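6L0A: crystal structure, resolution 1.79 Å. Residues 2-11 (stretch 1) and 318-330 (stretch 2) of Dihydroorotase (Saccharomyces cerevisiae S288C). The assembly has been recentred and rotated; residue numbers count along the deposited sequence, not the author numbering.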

# COMPACT_ATOMS: atom_id res chain seq x y z
N VAL C 2 36.77 17.60 9.91
CA VAL C 2 35.51 17.04 9.43
C VAL C 2 35.62 16.74 7.94
O VAL C 2 36.23 17.51 7.19
N GLN C 3 35.06 15.62 7.49
CA GLN C 3 35.02 15.34 6.06
C GLN C 3 33.99 16.24 5.39
O GLN C 3 32.87 16.39 5.87
N GLU C 4 34.39 16.85 4.27
CA GLU C 4 33.54 17.79 3.55
C GLU C 4 33.55 17.48 2.07
O GLU C 4 34.53 16.97 1.53
N ILE C 5 32.43 17.80 1.41
CA ILE C 5 32.30 17.69 -0.04
C ILE C 5 31.68 18.97 -0.57
O ILE C 5 30.64 19.42 -0.07
N ASP C 6 32.33 19.58 -1.55
CA ASP C 6 31.88 20.83 -2.14
C ASP C 6 30.95 20.45 -3.29
O ASP C 6 31.41 20.01 -4.35
N LEU C 7 29.65 20.60 -3.07
CA LEU C 7 28.67 20.23 -4.08
C LEU C 7 28.31 21.39 -5.00
O LEU C 7 27.59 21.18 -5.99
N GLY C 8 28.79 22.59 -4.72
CA GLY C 8 28.57 23.70 -5.63
C GLY C 8 27.12 24.14 -5.68
O GLY C 8 26.45 24.28 -4.65
N LEU C 9 26.65 24.40 -6.90
CA LEU C 9 25.28 24.88 -7.11
C LEU C 9 24.39 23.65 -7.29
O LEU C 9 24.24 23.12 -8.38
N THR C 10 23.82 23.20 -6.18
CA THR C 10 22.96 22.02 -6.18
C THR C 10 21.59 22.35 -6.78
O THR C 10 21.08 23.46 -6.63
N CYS C 11 20.98 21.36 -7.43
CA CYS C 11 19.64 21.55 -7.98
C CYS C 11 18.71 20.41 -7.58
O CYS C 11 19.10 19.24 -7.58
N GLU C 318 21.45 33.39 -14.62
CA GLU C 318 20.14 33.21 -14.02
C GLU C 318 20.21 32.99 -12.51
O GLU C 318 19.17 32.99 -11.85
N VAL C 319 21.40 32.81 -11.97
CA VAL C 319 21.53 32.26 -10.64
C VAL C 319 21.27 33.36 -9.61
O VAL C 319 21.83 34.45 -9.68
N ALA C 320 20.38 33.08 -8.65
CA ALA C 320 20.04 34.04 -7.61
C ALA C 320 21.16 34.25 -6.59
O ALA C 320 21.19 35.29 -5.93
N SER C 321 22.04 33.26 -6.41
CA SER C 321 23.13 33.34 -5.44
C SER C 321 24.20 32.34 -5.84
O SER C 321 23.89 31.20 -6.20
N SER C 322 25.46 32.77 -5.80
CA SER C 322 26.57 31.90 -6.16
C SER C 322 27.08 31.07 -4.98
O SER C 322 28.07 30.35 -5.13
N ASP C 323 26.41 31.15 -3.82
CA ASP C 323 26.79 30.34 -2.66
C ASP C 323 26.86 28.87 -3.04
O ASP C 323 26.06 28.37 -3.82
N LYS C 324 27.83 28.17 -2.46
CA LYS C 324 28.07 26.77 -2.76
C LYS C 324 27.58 25.92 -1.60
O LYS C 324 27.74 26.30 -0.44
N ALA C 325 26.99 24.77 -1.91
CA ALA C 325 26.49 23.88 -0.87
C ALA C 325 27.62 22.95 -0.44
O ALA C 325 28.17 22.21 -1.25
N ILE C 326 27.96 23.00 0.85
CA ILE C 326 29.05 22.21 1.40
C ILE C 326 28.45 21.11 2.26
O ILE C 326 27.80 21.38 3.27
N LEU C 327 28.66 19.86 1.85
CA LEU C 327 28.25 18.73 2.66
C LEU C 327 29.36 18.41 3.66
O LEU C 327 30.52 18.24 3.26
N PHE C 328 29.02 18.35 4.94
CA PHE C 328 30.03 18.02 5.95
C PHE C 328 29.53 16.95 6.90
O PHE C 328 28.34 16.91 7.25
N LYS C 329 30.45 16.08 7.32
CA LYS C 329 30.15 14.81 7.99
C LYS C 329 29.86 15.04 9.48
O LYS C 329 30.61 14.63 10.37
N LYS C 330 28.75 15.72 9.74
CA LYS C 330 28.23 15.92 11.08
C LYS C 330 26.91 15.17 11.19
O LYS C 330 25.92 15.55 10.55

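What holds the two stretches in register? The strand that includes Glu 4 to Asp 6 runs antiparallel to strand 324-328, and backbone hydrogen bonds fix the pairing: Ile 5 N donates to Leu 327 O at 2.7 Å, Leu 327 N returns to Ile 5 O at 2.8 Å, and Leu 7 N reaches Ala 325 O at 2.8 Å. Side chains of paired residues therefore emerge together on the same face of the sheet.

Why does Leu 327 cover the most surface? Its side chain (chi1 t, chi2 p) shares a face with that of Ile 5 (m, t), and the two lie side by side, CB of Ile 5 being 4.3 Å from CB of Leu 327. Leu 7 (m, t) adds to this apolar patch, its CD1 lying 4.0 Å from Leu 327 CB. Ala 325, on the same face, is small but well covered: its CB meets Thr 10 CG2 at 3.8 Å.

How does Leu 9 make so large a contact when its CA-to-CB bond points away? With chi1 m and chi2 t, the branched end comes back to the second stretch. Leu 9 CD2 approaches Asp 323 O to 3.4 Å, a van der Waals contact with the backbone, while Leu 9 CD1 lies 4.4 Å from Val 319 CG2.

What lines the other face, where Glu 4, Asp 6, Ile 326 and Phe 328 project? The aliphatic part of Glu 4 (chi1 m) packs on Phe 328 (chi1 p), with Glu 4 CG 3.7 Å from Phe 328 CB. Asp 6 (t) sets its CG 3.6 Å from CD1 of Ile 326 (m, m), and its OD1 accepts a weak hydrogen bond from Gly 8 N at 3.1 Å. No side-chain hydrogen bond crosses between the stretches; the polar links across are made by backbone atoms.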

# COMPACT_ATOMS: atom_id res chain seq x y z
CB VAL C 2 34.33 18.00 9.72
CG1 VAL C 2 33.03 17.46 9.13
CG2 VAL C 2 34.19 18.22 11.22
CB GLN C 3 34.69 13.88 5.79
CG GLN C 3 34.77 13.54 4.31
CD GLN C 3 34.50 12.08 4.00
OE1 GLN C 3 34.38 11.25 4.90
NE2 GLN C 3 34.39 11.76 2.71
CB GLU C 4 33.99 19.24 3.76
CG GLU C 4 33.82 19.75 5.17
CD GLU C 4 34.05 21.24 5.27
OE1 GLU C 4 34.75 21.79 4.39
OE2 GLU C 4 33.54 21.87 6.22
CB ILE C 5 31.46 16.47 -0.47
CG1 ILE C 5 32.02 15.18 0.14
CG2 ILE C 5 31.40 16.37 -1.98
CD1 ILE C 5 31.35 13.92 -0.38
CB ASP C 6 33.07 21.66 -2.62
CG ASP C 6 32.67 23.06 -3.06
OD1 ASP C 6 31.52 23.26 -3.53
OD2 ASP C 6 33.52 23.97 -2.95
CB LEU C 7 27.41 19.69 -3.40
CG LEU C 7 27.63 18.36 -2.65
CD1 LEU C 7 26.38 17.95 -1.88
CD2 LEU C 7 28.06 17.26 -3.60
CB LEU C 9 25.21 25.80 -8.32
CG LEU C 9 26.20 26.97 -8.30
CD1 LEU C 9 26.21 27.70 -9.62
CD2 LEU C 9 25.87 27.91 -7.14
CB THR C 10 22.76 21.54 -4.75
OG1 THR C 10 22.43 22.66 -3.93
CG2 THR C 10 24.04 20.90 -4.22
CB CYS C 11 19.65 21.68 -9.50
SG CYS C 11 20.59 20.46 -10.39
CB GLU C 318 19.40 32.02 -14.62
CG GLU C 318 19.74 31.69 -16.06
CD GLU C 318 18.99 30.46 -16.51
OE1 GLU C 318 17.79 30.36 -16.17
OE2 GLU C 318 19.60 29.58 -17.16
CB VAL C 319 22.90 31.59 -10.48
CG1 VAL C 319 23.33 31.62 -9.06
CG2 VAL C 319 22.81 30.10 -11.00
CB ALA C 320 18.78 33.59 -6.85
CB SER C 321 22.65 33.06 -4.01
OG SER C 321 23.72 32.63 -3.19
CB SER C 322 27.72 32.72 -6.76
OG SER C 322 28.00 33.86 -5.97
CB ASP C 323 25.80 30.52 -1.51
CG ASP C 323 25.83 31.90 -0.91
OD1 ASP C 323 26.72 32.70 -1.28
OD2 ASP C 323 24.95 32.20 -0.08
CB LYS C 324 29.56 26.50 -3.00
CG LYS C 324 30.09 27.06 -4.32
CD LYS C 324 31.57 27.42 -4.22
CE LYS C 324 31.87 28.18 -2.93
NZ LYS C 324 33.29 28.67 -2.87
CB ALA C 325 25.27 23.09 -1.37
CB ILE C 326 30.02 23.07 2.22
CG1 ILE C 326 30.50 24.28 1.40
CG2 ILE C 326 31.20 22.23 2.70
CD1 ILE C 326 31.27 23.90 0.15
CB LEU C 327 27.98 17.52 1.77
CG LEU C 327 27.17 16.37 2.37
CD1 LEU C 327 25.68 16.67 2.28
CD2 LEU C 327 27.52 15.10 1.63
CB PHE C 328 30.49 19.28 6.73
CG PHE C 328 29.41 19.95 7.52
CD1 PHE C 328 28.44 20.72 6.90
CD2 PHE C 328 29.39 19.86 8.90
CE1 PHE C 328 27.45 21.36 7.64
CE2 PHE C 328 28.41 20.50 9.64
CZ PHE C 328 27.44 21.25 9.01
CB LYS C 329 31.30 13.84 7.78
CG LYS C 329 31.10 12.41 8.31
CD LYS C 329 30.13 11.61 7.47
CE LYS C 329 30.12 10.13 7.89
NZ LYS C 329 31.22 9.34 7.26
CB LYS C 330 28.05 17.40 11.41
CG LYS C 330 27.17 17.66 12.63
CD LYS C 330 27.97 17.58 13.93
CE LYS C 330 27.05 17.40 15.14
NZ LYS C 330 27.03 15.98 15.62